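Side-chain contacts in soluble lytic murein transglycosylase (Escherichia coli, PDB 1QSA), which cleaves the beta-1,4-glycosidic bonds between N-acetylmuramic acid and N-acetylglucosamine in peptidoglycan, forming a 1,6-anhydro bond in the muramic acid residue: residues A[14-18]-A[19-23]; A[145-149]-A[150-154]; A[273-276]-A[277-281]; A[341-344]-A[345-348]; A[561-564]-A[565-568]. All blocks are in the same frame, centred on the assembly; numbering follows the deposited sequence. Where two conformers were deposited one is given.

Interaction 1 (A[14-18]-A[19-23]); sequences KQAWD and NRQMD. With ACT (acetate ion), chain O.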
# COMPACT_ATOMS: atom_id res chain seq x y z
N LYS A 14 3.10 -12.29 -32.31
CA LYS A 14 3.83 -12.20 -31.04
C LYS A 14 4.71 -13.44 -30.87
O LYS A 14 5.83 -13.35 -30.39
CB LYS A 14 2.86 -12.07 -29.87
CG LYS A 14 2.29 -10.67 -29.75
CD LYS A 14 1.12 -10.63 -28.76
CE LYS A 14 1.55 -10.98 -27.34
NZ LYS A 14 0.40 -10.82 -26.39
N GLN A 15 4.19 -14.60 -31.26
CA GLN A 15 4.94 -15.85 -31.18
C GLN A 15 6.18 -15.73 -32.09
O GLN A 15 7.28 -16.10 -31.68
CB GLN A 15 4.06 -17.01 -31.63
CG GLN A 15 4.74 -18.38 -31.65
CD GLN A 15 3.78 -19.48 -32.13
OE1 GLN A 15 3.18 -19.38 -33.21
NE2 GLN A 15 3.63 -20.53 -31.32
N ALA A 16 6.00 -15.22 -33.30
CA ALA A 16 7.11 -15.05 -34.24
C ALA A 16 8.14 -14.06 -33.69
O ALA A 16 9.35 -14.32 -33.73
CB ALA A 16 6.59 -14.57 -35.60
N TRP A 17 7.65 -12.92 -33.19
CA TRP A 17 8.49 -11.86 -32.64
C TRP A 17 9.31 -12.37 -31.45
O TRP A 17 10.50 -12.07 -31.34
CB TRP A 17 7.61 -10.69 -32.21
CG TRP A 17 8.22 -9.32 -32.31
CD1 TRP A 17 9.49 -8.95 -31.96
CD2 TRP A 17 7.54 -8.13 -32.72
NE1 TRP A 17 9.63 -7.58 -32.10
CE2 TRP A 17 8.45 -7.06 -32.56
CE3 TRP A 17 6.25 -7.86 -33.18
CZ2 TRP A 17 8.10 -5.73 -32.86
CZ3 TRP A 17 5.90 -6.55 -33.48
CH2 TRP A 17 6.83 -5.50 -33.32
N ASP A 18 8.70 -13.20 -30.60
CA ASP A 18 9.40 -13.75 -29.43
C ASP A 18 10.56 -14.65 -29.87
O ASP A 18 11.55 -14.81 -29.15
CB ASP A 18 8.42 -14.54 -28.55
CG ASP A 18 7.50 -13.64 -27.73
OD1 ASP A 18 7.68 -12.40 -27.71
OD2 ASP A 18 6.59 -14.18 -27.08
N ASN A 19 10.43 -15.25 -31.05
CA ASN A 19 11.46 -16.14 -31.61
C ASN A 19 12.42 -15.39 -32.54
O ASN A 19 13.30 -16.01 -33.15
CB ASN A 19 10.79 -17.24 -32.45
CG ASN A 19 9.98 -18.20 -31.62
OD1 ASN A 19 10.24 -18.40 -30.43
ND2 ASN A 19 9.00 -18.83 -32.25
N ARG A 20 12.22 -14.08 -32.67
CA ARG A 20 13.01 -13.20 -33.55
C ARG A 20 12.92 -13.61 -35.02
O ARG A 20 13.88 -13.48 -35.79
CB ARG A 20 14.47 -13.06 -33.09
CG ARG A 20 14.67 -12.51 -31.67
CD ARG A 20 13.94 -11.19 -31.42
NE ARG A 20 14.34 -10.12 -32.33
CZ ARG A 20 13.83 -8.89 -32.30
NH1 ARG A 20 12.94 -8.54 -31.37
NH2 ARG A 20 14.25 -7.98 -33.18
N GLN A 21 11.76 -14.14 -35.40
CA GLN A 21 11.50 -14.51 -36.79
C GLN A 21 10.96 -13.23 -37.40
O GLN A 21 9.75 -13.08 -37.64
CB GLN A 21 10.47 -15.63 -36.86
CG GLN A 21 10.99 -16.96 -36.38
CD GLN A 21 9.92 -18.02 -36.32
OE1 GLN A 21 9.20 -18.14 -35.34
NE2 GLN A 21 9.79 -18.78 -37.40
N MET A 22 11.86 -12.29 -37.63
CA MET A 22 11.48 -10.99 -38.14
C MET A 22 10.95 -10.95 -39.55
O MET A 22 10.29 -9.97 -39.93
CB MET A 22 12.60 -9.99 -37.88
CG MET A 22 13.09 -10.01 -36.42
SD MET A 22 11.73 -10.00 -35.19
CE MET A 22 11.18 -8.32 -35.33
N ASP A 23 11.23 -11.98 -40.34
CA ASP A 23 10.71 -12.05 -41.70
C ASP A 23 9.19 -12.24 -41.59
O ASP A 23 8.41 -11.59 -42.30
CB ASP A 23 11.39 -13.16 -42.54
CG ASP A 23 11.32 -14.55 -41.91
OD1 ASP A 23 11.20 -14.70 -40.67
OD2 ASP A 23 11.42 -15.53 -42.68
C ACT O . 0.28 -7.26 -25.27
O ACT O . 1.04 -7.63 -24.35
OXT ACT O . -0.06 -8.02 -26.20
CH3 ACT O . -0.27 -5.84 -25.25
O HOH W 1 7.49 -18.07 -29.36
O HOH W 2 11.85 -10.72 -29.07

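Interaction 2 (A[145-149]-A[150-154]); sequences VWRAS and GKQDP. With SO4 (sulfate ion), chain M.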
# COMPACT_ATOMS: atom_id res chain seq x y z
N VAL A 145 26.77 19.74 -10.90
CA VAL A 145 26.96 21.04 -11.55
C VAL A 145 26.26 22.16 -10.78
O VAL A 145 26.75 23.30 -10.74
CB VAL A 145 26.55 21.05 -13.07
CG1 VAL A 145 27.43 20.09 -13.86
CG2 VAL A 145 25.07 20.73 -13.25
N TRP A 146 25.15 21.82 -10.13
CA TRP A 146 24.39 22.78 -9.33
C TRP A 146 25.28 23.29 -8.20
O TRP A 146 25.41 24.50 -8.00
CB TRP A 146 23.12 22.13 -8.77
CG TRP A 146 22.31 22.96 -7.82
CD1 TRP A 146 22.10 24.32 -7.86
CD2 TRP A 146 21.57 22.48 -6.69
NE1 TRP A 146 21.27 24.70 -6.83
CE2 TRP A 146 20.93 23.60 -6.10
CE3 TRP A 146 21.38 21.21 -6.13
CZ2 TRP A 146 20.12 23.48 -4.97
CZ3 TRP A 146 20.57 21.09 -5.00
CH2 TRP A 146 19.95 22.23 -4.44
N ARG A 147 25.91 22.36 -7.50
CA ARG A 147 26.81 22.74 -6.41
C ARG A 147 28.04 23.49 -6.95
O ARG A 147 28.47 24.48 -6.36
CB ARG A 147 27.25 21.50 -5.62
CG ARG A 147 28.20 21.81 -4.47
CD ARG A 147 28.49 20.55 -3.65
NE ARG A 147 29.38 20.84 -2.53
CZ ARG A 147 29.71 19.97 -1.59
NH1 ARG A 147 29.22 18.73 -1.60
NH2 ARG A 147 30.54 20.33 -0.61
N ALA A 148 28.56 23.06 -8.09
CA ALA A 148 29.73 23.69 -8.68
C ALA A 148 29.49 25.14 -9.12
O ALA A 148 30.43 25.92 -9.21
CB ALA A 148 30.24 22.87 -9.86
N SER A 149 28.23 25.49 -9.35
CA SER A 149 27.85 26.84 -9.79
C SER A 149 27.93 27.89 -8.69
O SER A 149 27.93 29.09 -8.98
CB SER A 149 26.42 26.84 -10.32
OG SER A 149 25.50 26.79 -9.23
N GLY A 150 27.90 27.44 -7.43
CA GLY A 150 27.94 28.35 -6.30
C GLY A 150 26.54 28.78 -5.91
O GLY A 150 26.36 29.54 -4.95
N LYS A 151 25.53 28.28 -6.63
CA LYS A 151 24.15 28.65 -6.37
C LYS A 151 23.40 27.73 -5.42
O LYS A 151 22.22 27.94 -5.14
CB LYS A 151 23.36 28.78 -7.68
CG LYS A 151 23.92 29.80 -8.69
CD LYS A 151 24.01 31.20 -8.11
CE LYS A 151 24.13 32.24 -9.23
NZ LYS A 151 25.23 31.92 -10.17
N GLN A 152 24.07 26.68 -4.94
CA GLN A 152 23.43 25.76 -4.00
C GLN A 152 23.57 26.31 -2.58
O GLN A 152 24.67 26.36 -2.03
CB GLN A 152 24.08 24.37 -4.07
CG GLN A 152 23.46 23.35 -3.11
CD GLN A 152 24.22 22.04 -3.11
OE1 GLN A 152 25.37 21.98 -2.67
NE2 GLN A 152 23.58 20.98 -3.60
N ASP A 153 22.45 26.74 -2.00
CA ASP A 153 22.39 27.29 -0.64
C ASP A 153 22.88 26.19 0.32
O ASP A 153 22.35 25.07 0.29
CB ASP A 153 20.94 27.67 -0.31
CG ASP A 153 20.76 28.33 1.07
OD1 ASP A 153 21.71 28.36 1.88
OD2 ASP A 153 19.65 28.82 1.34
N PRO A 154 23.92 26.47 1.12
CA PRO A 154 24.40 25.43 2.05
C PRO A 154 23.29 24.94 2.99
O PRO A 154 23.30 23.78 3.42
CB PRO A 154 25.56 26.11 2.79
CG PRO A 154 25.27 27.59 2.63
CD PRO A 154 24.73 27.70 1.24
S SO4 M . 32.62 23.76 -0.34
O1 SO4 M . 31.63 24.69 0.23
O2 SO4 M . 33.33 23.05 0.74
O3 SO4 M . 31.95 22.78 -1.22
O4 SO4 M . 33.61 24.52 -1.14
O HOH W 3 19.63 27.15 -6.11
O HOH W 4 26.86 26.01 -4.61

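Interaction 3 (A[273-276]-A[277-281]); sequences KWRD and DAIMR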
# COMPACT_ATOMS: atom_id res chain seq x y z
N LYS A 273 4.64 2.17 34.95
CA LYS A 273 4.25 3.39 35.65
C LYS A 273 4.82 4.61 34.92
O LYS A 273 4.14 5.62 34.71
CB LYS A 273 4.75 3.35 37.10
CG LYS A 273 4.45 4.60 37.91
CD LYS A 273 4.92 4.41 39.34
CE LYS A 273 4.70 5.65 40.18
NZ LYS A 273 5.17 5.45 41.58
N TRP A 274 6.09 4.51 34.52
CA TRP A 274 6.75 5.59 33.80
C TRP A 274 6.04 5.81 32.46
O TRP A 274 5.76 6.94 32.08
CB TRP A 274 8.22 5.23 33.56
CG TRP A 274 9.02 6.36 32.97
CD1 TRP A 274 9.74 7.29 33.65
CD2 TRP A 274 9.14 6.68 31.57
NE1 TRP A 274 10.29 8.19 32.77
CE2 TRP A 274 9.95 7.84 31.49
CE3 TRP A 274 8.65 6.11 30.39
CZ2 TRP A 274 10.27 8.45 30.26
CZ3 TRP A 274 8.97 6.72 29.16
CH2 TRP A 274 9.77 7.88 29.12
N ARG A 275 5.75 4.72 31.77
CA ARG A 275 5.08 4.76 30.47
C ARG A 275 3.72 5.45 30.58
O ARG A 275 3.41 6.33 29.79
CB ARG A 275 4.88 3.35 29.91
CG ARG A 275 4.05 3.27 28.63
CD ARG A 275 3.48 1.87 28.41
NE ARG A 275 2.52 1.56 29.47
CZ ARG A 275 2.35 0.36 30.03
NH1 ARG A 275 3.06 -0.70 29.63
NH2 ARG A 275 1.45 0.22 30.99
N ASP A 276 2.92 5.06 31.57
CA ASP A 276 1.60 5.66 31.71
C ASP A 276 1.63 7.13 32.09
O ASP A 276 0.73 7.90 31.71
CB ASP A 276 0.71 4.84 32.64
CG ASP A 276 0.31 3.51 32.02
OD1 ASP A 276 0.55 3.30 30.81
OD2 ASP A 276 -0.25 2.65 32.73
N ASP A 277 2.66 7.53 32.84
CA ASP A 277 2.80 8.94 33.21
C ASP A 277 3.16 9.70 31.93
O ASP A 277 2.60 10.77 31.66
CB ASP A 277 3.91 9.12 34.26
CG ASP A 277 4.25 10.59 34.51
OD1 ASP A 277 3.54 11.25 35.30
OD2 ASP A 277 5.23 11.08 33.91
N ALA A 278 4.04 9.12 31.12
CA ALA A 278 4.44 9.74 29.85
C ALA A 278 3.24 9.91 28.92
O ALA A 278 3.03 10.99 28.36
CB ALA A 278 5.53 8.92 29.17
N ILE A 279 2.41 8.87 28.81
CA ILE A 279 1.25 8.95 27.93
C ILE A 279 0.22 9.96 28.45
O ILE A 279 -0.44 10.63 27.65
CB ILE A 279 0.61 7.56 27.68
CG1 ILE A 279 1.65 6.62 27.07
CG2 ILE A 279 -0.54 7.69 26.67
CD1 ILE A 279 1.20 5.19 26.97
N MET A 280 0.10 10.09 29.77
CA MET A 280 -0.83 11.05 30.37
C MET A 280 -0.45 12.49 29.99
O MET A 280 -1.32 13.35 29.88
CB MET A 280 -0.84 10.92 31.90
CG MET A 280 -1.63 9.72 32.43
SD MET A 280 -3.39 9.84 32.04
CE MET A 280 -3.94 11.08 33.23
N ARG A 281 0.84 12.71 29.77
CA ARG A 281 1.36 14.02 29.40
C ARG A 281 1.53 14.20 27.88
O ARG A 281 1.99 15.24 27.42
CB ARG A 281 2.72 14.25 30.07
CG ARG A 281 2.65 14.31 31.58
CD ARG A 281 3.87 15.02 32.15
NE ARG A 281 4.91 14.10 32.59
CZ ARG A 281 6.09 14.49 33.08
NH1 ARG A 281 6.38 15.78 33.17
NH2 ARG A 281 6.97 13.58 33.46
O HOH W 5 7.14 9.46 32.43

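Interaction 4 (A[341-344]-A[345-348]); sequences ILHQ and LMQQ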
# COMPACT_ATOMS: atom_id res chain seq x y z
N ILE A 341 -25.89 4.85 20.33
CA ILE A 341 -24.60 4.86 19.64
C ILE A 341 -24.54 3.68 18.68
O ILE A 341 -24.14 3.84 17.52
CB ILE A 341 -23.38 4.77 20.62
CG1 ILE A 341 -23.27 6.04 21.47
CG2 ILE A 341 -22.07 4.54 19.82
CD1 ILE A 341 -22.21 5.97 22.57
N LEU A 342 -24.92 2.51 19.16
CA LEU A 342 -24.92 1.28 18.36
C LEU A 342 -25.87 1.43 17.16
O LEU A 342 -25.53 1.06 16.05
CB LEU A 342 -25.31 0.07 19.21
CG LEU A 342 -24.30 -0.28 20.33
CD1 LEU A 342 -24.78 -1.52 21.06
CD2 LEU A 342 -22.90 -0.52 19.73
N HIS A 343 -27.05 2.01 17.39
CA HIS A 343 -28.00 2.20 16.30
C HIS A 343 -27.47 3.19 15.26
O HIS A 343 -27.71 3.01 14.06
CB HIS A 343 -29.38 2.62 16.83
CG HIS A 343 -30.21 1.48 17.33
ND1 HIS A 343 -30.87 1.51 18.54
CD2 HIS A 343 -30.48 0.27 16.79
CE1 HIS A 343 -31.51 0.36 18.72
NE2 HIS A 343 -31.29 -0.40 17.67
N GLN A 344 -26.74 4.21 15.71
CA GLN A 344 -26.15 5.17 14.77
C GLN A 344 -25.08 4.48 13.94
O GLN A 344 -24.95 4.70 12.74
CB GLN A 344 -25.57 6.38 15.51
CG GLN A 344 -26.63 7.38 15.93
CD GLN A 344 -27.51 7.81 14.77
OE1 GLN A 344 -27.06 8.53 13.87
NE2 GLN A 344 -28.75 7.35 14.77
N LEU A 345 -24.31 3.61 14.59
CA LEU A 345 -23.25 2.87 13.91
C LEU A 345 -23.81 1.94 12.84
O LEU A 345 -23.26 1.84 11.74
CB LEU A 345 -22.41 2.07 14.91
CG LEU A 345 -21.26 2.80 15.60
CD1 LEU A 345 -20.61 1.87 16.61
CD2 LEU A 345 -20.23 3.24 14.55
N MET A 346 -24.93 1.29 13.14
CA MET A 346 -25.58 0.38 12.21
C MET A 346 -26.02 1.03 10.90
O MET A 346 -26.21 0.34 9.90
CB MET A 346 -26.79 -0.28 12.87
CG MET A 346 -26.44 -1.36 13.88
SD MET A 346 -27.90 -1.87 14.85
CE MET A 346 -28.89 -2.67 13.61
N GLN A 347 -26.20 2.35 10.92
CA GLN A 347 -26.61 3.10 9.73
C GLN A 347 -25.46 3.23 8.75
O GLN A 347 -25.67 3.57 7.57
CB GLN A 347 -27.14 4.48 10.12
CG GLN A 347 -28.44 4.43 10.92
CD GLN A 347 -28.92 5.79 11.39
OE1 GLN A 347 -29.77 5.88 12.28
NE2 GLN A 347 -28.38 6.85 10.80
N GLN A 348 -24.25 3.00 9.24
CA GLN A 348 -23.03 3.12 8.44
C GLN A 348 -22.59 1.81 7.81
O GLN A 348 -23.19 0.76 8.05
CB GLN A 348 -21.91 3.72 9.28
CG GLN A 348 -22.27 5.08 9.88
CD GLN A 348 -21.30 5.51 10.98
OE1 GLN A 348 -21.66 6.28 11.86
NE2 GLN A 348 -20.06 5.03 10.91
O HOH W 6 -24.85 7.21 11.59
O HOH W 7 -29.52 8.96 12.36

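Interaction 5 (A[561-564]-A[565-568]); sequences TWLG and NSAG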
# COMPACT_ATOMS: atom_id res chain seq x y z
N THR A 561 1.48 -15.88 19.56
CA THR A 561 1.97 -14.86 20.50
C THR A 561 0.83 -13.95 20.97
O THR A 561 0.66 -13.71 22.17
CB THR A 561 3.08 -14.01 19.84
OG1 THR A 561 4.21 -14.85 19.59
CG2 THR A 561 3.50 -12.85 20.73
N TRP A 562 0.03 -13.45 20.03
CA TRP A 562 -1.09 -12.60 20.39
C TRP A 562 -2.09 -13.29 21.32
O TRP A 562 -2.57 -12.69 22.28
CB TRP A 562 -1.77 -12.10 19.12
CG TRP A 562 -0.86 -11.22 18.30
CD1 TRP A 562 0.28 -10.58 18.74
CD2 TRP A 562 -1.00 -10.90 16.91
NE1 TRP A 562 0.85 -9.88 17.70
CE2 TRP A 562 0.10 -10.07 16.56
CE3 TRP A 562 -1.93 -11.24 15.92
CZ2 TRP A 562 0.28 -9.57 15.27
CZ3 TRP A 562 -1.74 -10.74 14.61
CH2 TRP A 562 -0.64 -9.91 14.31
N LEU A 563 -2.36 -14.57 21.06
CA LEU A 563 -3.29 -15.32 21.90
C LEU A 563 -2.70 -15.56 23.29
O LEU A 563 -3.42 -15.57 24.28
CB LEU A 563 -3.69 -16.63 21.22
CG LEU A 563 -4.80 -16.45 20.17
CD1 LEU A 563 -4.95 -17.71 19.31
CD2 LEU A 563 -6.11 -16.10 20.89
N GLY A 564 -1.37 -15.68 23.35
CA GLY A 564 -0.69 -15.87 24.62
C GLY A 564 -0.76 -14.59 25.44
O GLY A 564 -0.81 -14.63 26.68
N ASN A 565 -0.83 -13.45 24.75
CA ASN A 565 -0.91 -12.13 25.38
C ASN A 565 -2.29 -11.87 26.00
O ASN A 565 -2.38 -11.49 27.16
CB ASN A 565 -0.59 -11.02 24.38
CG ASN A 565 0.86 -11.01 23.91
OD1 ASN A 565 1.73 -11.64 24.52
ND2 ASN A 565 1.14 -10.27 22.84
N SER A 566 -3.36 -12.08 25.23
CA SER A 566 -4.72 -11.87 25.72
C SER A 566 -5.04 -12.95 26.76
O SER A 566 -5.74 -12.68 27.74
CB SER A 566 -5.72 -11.85 24.56
OG SER A 566 -5.46 -12.90 23.63
N ALA A 567 -4.55 -14.16 26.51
CA ALA A 567 -4.70 -15.28 27.44
C ALA A 567 -6.11 -15.65 27.93
O ALA A 567 -6.29 -16.01 29.10
CB ALA A 567 -3.77 -15.05 28.64
N GLY A 568 -7.09 -15.58 27.02
CA GLY A 568 -8.46 -15.94 27.35
C GLY A 568 -9.27 -14.95 28.16
O GLY A 568 -10.39 -15.26 28.58

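Interaction 1 (A[14-18]-A[19-23])
Trp17, on the last turn of helix 3-18, is met by Met22 and Arg20 in two different ways. Met22 lays its methyl over one face of the indole: Met22 CE lies 3.9 Å from the centroid of the five-membered ring of Trp17, 22° off the ring normal, a CH-pi contact. The sulfur follows obliquely, completing a Met-aromatic pair, and bends at chi2 and chi3 fold the methionine chain back to this place. Arg20 comes instead to the rim of the indole, where its NH1 is near the ring plane and 3.5 Å from Trp17 CD1. The guanidinium and indole planes are 67° apart, so the two do not stack, and Met22 SD sits over the centre of one guanidinium face.

The backbone that allows this is a Schellman motif. Arg20 takes positive phi, Gln21 N reaches back to Ala16 O at 2.9 Å, and Arg20 N bonds to Trp17 O at 3.0 Å. Asn19 ND2 donates to Gln21 OE1 at 3.2 Å, with the acceptor in the Asn19 amide plane, and a water joins Asn19 OD1 to Gln15 O.

Trp17 NE1 and Arg20 NH1 both bind OD2 of Asp48 on helix 38-48. The shared carboxylate oxygen probably accounts for the two N-H donors lying so close together, and its charge probably offsets that of the guanidinium beside the indole edge.

Interaction 2 (A[145-149]-A[150-154])
Gln152 runs across the indole face of Trp146, and each atom of its side chain has its own neighbour. CB starts over the pyrrole side of the ring system, 3.8 Å from Trp146 CE2. With CG anti to the backbone N (chi1 -180°), the chain continues over the six-membered ring, where Gln152 CG stands 3.8 Å from the Trp146 ring centroid and 9° off its normal, a clear CH-pi contact. CD passes near Arg147 CB. The amide stands steeply on the indole, the planes 77° apart, and its two ends part company. Gln152 NE2 rests over the ring 3.3 Å from Trp146 CZ3, while Gln152 OE1 turns to the arginine chain, 3.4 Å from Arg147 CG.

Arg147 extends past this oxygen, giving NH1 to Gln179 O and NH2 to sulfate O3 at 2.9 Å; the sulfate probably comes from the crystallisation liquor. Ser149 OG ties the turn together, donating to Trp146 O at 2.6 Å and accepting from Lys151 N at 3.0 Å. One water links Trp146 NE1 to Lys151 O. A leucine at Trp146 would probably leave Gln152 CG and NE2 without the flat surface beneath them, and the water without its indole donor.

The contact is a corner between two helices of the superhelix. Trp146, near the end of helix 138-148, meets Trp122 and Trp129 of helix 118-129; Arg147 and Gln152 pack on Tyr157 of helix 154-166, whose start is capped by Asp153.

Interaction 3 (A[273-276]-A[277-281])
Arg275 and Ile279, one turn apart on helix 269-280 of the alpha-superhelix, lie side by side and point the same way into the packed side of the helix. Arg275 CG is 3.8 Å from Ile279 CD1, and Ile279 CG1 presses to 3.3 Å from Arg275 O, the same carbonyl that accepts Ile279 N in its own plane. A bend at chi3 (65°) brings the guanidinium back to Asp276 in a side-on salt bridge. Arg275 NE and NH2 both grip Asp276 OD1, at 3.0 and 3.2 Å, with OD1 in the guanidinium plane but approached from above the carboxylate plane. Arg291 of helix 285-298 forms a second salt bridge to OD1, and Arg275 NH1 goes to Leu262 O. A methionine in place of Arg275 would probably leave Leu262 O without this donor and Asp276 OD1 short of two of its bonds. Ile279 fills out this side against Leu287 and Trp307.

The solvent side is looser. Asp277 and Arg281 are exposed, joined by a salt bridge in which Arg281 NH2 meets the syn lone pair of Asp277 OD2 at 3.1 Å. Trp274 lies between, its CZ3 lightly touched by Ala278 CB over one ring face at 4.1 Å, while the indole packs on Val258 of helix 248-260. Over the rim of that face a water donates to both Trp274 O and Asp277 OD2, 2.9 Å from each.

Interaction 4 (A[341-344]-A[345-348])
His343 and Met346 extend side by side from helix 335-346, making the sulfur-aromatic part of the contact. Met346 SD lies 3.9 Å from His343 CD2, approaching the imidazole obliquely, 65° off the ring normal. NE2, the ring atom next to CD2, bonds to Glu362 OE2 and so helps fix the imidazole's rotation.

Apolar contact is slight: Ile341 CG2 and Leu345 CD1 are 4.4 Å apart. Backbone bonds do more. Leu345 N donates to Ile341 O at 2.9 Å and Met346 N to Leu342 O at 3.0 Å, whereas Gln347 N reaches Gln344 O, three residues back, at 3.2 Å.

The side-chain amides form the last group. Gln344 and Gln347 run alongside each other with their planes 81° apart, and a water accepts a hydrogen bond from Gln347 NE2 and donates one to Gln344 OE1. Both glutamines were modelled in two conformers, so the bridge is doubtful beyond this one. The Gln348 amide is held by helix 319-331: OE1 accepts from Arg322 NH1 and NE2 donates to Asp319 OD1.

Within the superhelix, Leu342 and Leu345 wedge between helix 319-331, at Tyr323 and Arg322, and Ala356 of helix 351-359, while Met346 covers Ala357 and Ile360.

Interaction 5 (A[561-564]-A[565-568])
Thr561 and Asn565 stand side by side one turn apart on helix 556-566 of the transglycosylase domain, with Thr561 CG2 4.1 Å from Asn565 ND2. The amide nitrogen also lies at the edge of the Trp562 indole, near its plane. Asn565 CG is anti to its carbonyl carbon (chi1 -68°), which brings OD1 to 3.3 Å from Thr561 O. Two acceptors cannot bond to each other, and each has a donor: Thr561 O takes Asn565 N at 3.0 Å, and Asn565 OD1 takes ND2 of Asn265, a residue of the loop before helix 269-280.

The next carbonyls are used in turn. Trp562 O accepts Ser566 N at 3.1 Å in a nearly straight bond (166°) and Asn565 N weakly, and Leu563 O accepts Ala567 N at 2.9 Å. Ser566 OG passes close to the carbonyls of Trp562 and Leu563 without bonding geometry to either; its hydrogen bond goes to Tyr618 O at the end of the chain. Ala567 then leaves the helix with positive phi. The carbonyls of Asn565 and Ser566 receive NH2 and NE of Arg569, while Phe575 and Phe581 help bury the indole of Trp562.

Each carbonyl from Thr561 to Leu563 is therefore taken by a backbone N-H, and a guanidinium covers two more. Its positive charge at the carboxyl end of the helix would probably suit the helix dipole, while the asparagine and serine are left to tie in the superhelix and the C-terminus.

Overall arrangement
The five contacts follow one another along the chain, each closing before the next opens, and none touches another. Interactions 1 to 4 mark helix ends and turns spread round the alpha-superhelix: interaction 1 lies across the centre of the chain from interaction 3, their centres about 69 Å apart, and the centres of interactions 1 and 2 are about 51 Å apart. Interaction 5 belongs to the transglycosylase domain, yet is closest to interaction 3, with centres about 24 Å and nearest atoms about 12 Å apart; interaction 4 lies about 30 Å from interaction 5 between centres. All are remote from the predicted catalytic Glu478, and all five lie in the last turns of a helix or just beyond.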